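Local coordinates for protein dihydropteroate synthase (Mycobacterium smegmatis, PDB 6OMZ) that probably condenses para-aminobenzoate with 6-hydroxymethyl-7,8-dihydropterin diphosphate to give 7,8-dihydropteroate, a precursor of folate, at residues 209-212 and 213-216. The protein carries 1 engineered substitution. Residues are numbered along the deposited sequence; the frame is centred on the assembly and turned at random.
Sequences LHAL and PDLV
A211 and L212 both lend their carbonyls to the short helix 212-216: L215 N bonds to A211 O at 3.3 Å, and V216 N bonds to L212 O at 2.8 Å. The second bond is the straighter, with an N-H...O angle of 172°. A211 leaves helical geometry at the end of helix 202-210 and is also the N-cap of the next helix. Across the break, L212 N bonds back to L209 O. P213 sits in the first turn of the new helix. The P213 nitrogen has no hydrogen to give, and P213 CD lies 3.5 Å from L212 CB. With CG anti to the backbone N (chi1 -176°), the L212 side chain lies beside its own carbonyl carbon, and L212 CD1 meets V216 CG2 at 3.9 Å. This pair is one helical turn apart, and the two side chains cross at a slant. V216 CG2 also lies 3.3 Å from L212 O, beside the carbonyl that takes the V216 N-H. D214 CB lies 3.2 Å from A211 O. L212 and L215 are buried and both touch V222; L212 also reaches V224 of strand 223-224, and L215 touches helix 165-182. The contact thus joins two consecutive helices on the outside of the TIM barrel. Proline fits early in the helix, where it need not donate a backbone hydrogen bond, while the A211 and L212 carbonyls start the new run of helical bonds.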
# COMPACT_ATOMS: atom_id res chain seq x y z
N LEU A 209 13.14 4.55 5.82
CA LEU A 209 13.63 3.91 4.61
C LEU A 209 15.09 3.51 4.77
O LEU A 209 15.48 2.41 4.37
CB LEU A 209 13.44 4.84 3.42
CG LEU A 209 11.98 4.92 2.96
CD1 LEU A 209 11.89 6.00 1.90
CD2 LEU A 209 11.54 3.56 2.40
N HIS A 210 15.91 4.37 5.38
CA HIS A 210 17.28 3.95 5.64
C HIS A 210 17.32 2.74 6.55
O HIS A 210 18.23 1.89 6.43
CB HIS A 210 18.09 5.09 6.26
CG HIS A 210 19.52 4.71 6.50
ND1 HIS A 210 19.97 4.21 7.70
CD2 HIS A 210 20.59 4.71 5.67
CE1 HIS A 210 21.26 3.94 7.61
NE2 HIS A 210 21.67 4.24 6.39
N ALA A 211 16.36 2.63 7.46
CA ALA A 211 16.29 1.50 8.38
C ALA A 211 15.48 0.34 7.83
O ALA A 211 15.17 -0.59 8.58
CB ALA A 211 15.71 1.95 9.73
N LEU A 212 15.13 0.38 6.54
CA LEU A 212 14.41 -0.74 5.94
C LEU A 212 15.06 -2.10 6.20
O LEU A 212 14.32 -3.04 6.55
CB LEU A 212 14.21 -0.49 4.44
CG LEU A 212 13.40 -1.51 3.63
CD1 LEU A 212 12.04 -1.76 4.28
CD2 LEU A 212 13.24 -1.03 2.18
N PRO A 213 16.39 -2.28 6.09
CA PRO A 213 16.97 -3.60 6.43
C PRO A 213 16.62 -4.06 7.84
O PRO A 213 16.39 -5.27 8.05
CB PRO A 213 18.48 -3.36 6.28
CG PRO A 213 18.58 -2.26 5.29
CD PRO A 213 17.41 -1.36 5.56
N ASP A 214 16.60 -3.15 8.81
CA ASP A 214 16.19 -3.50 10.18
C ASP A 214 14.80 -4.10 10.19
O ASP A 214 14.54 -5.11 10.85
CB ASP A 214 16.24 -2.27 11.09
CG ASP A 214 17.63 -1.90 11.52
OD1 ASP A 214 18.59 -2.62 11.16
OD2 ASP A 214 17.77 -0.88 12.24
N LEU A 215 13.87 -3.47 9.46
CA LEU A 215 12.50 -3.95 9.46
C LEU A 215 12.39 -5.26 8.67
O LEU A 215 11.67 -6.18 9.08
CB LEU A 215 11.58 -2.86 8.90
CG LEU A 215 10.08 -2.86 9.21
CD1 LEU A 215 9.81 -2.74 10.73
CD2 LEU A 215 9.41 -1.73 8.46
N VAL A 216 13.12 -5.36 7.56
CA VAL A 216 13.20 -6.62 6.82
C VAL A 216 13.75 -7.73 7.72
O VAL A 216 13.30 -8.89 7.66
CB VAL A 216 14.05 -6.43 5.55
CG1 VAL A 216 14.34 -7.77 4.87
CG2 VAL A 216 13.32 -5.48 4.59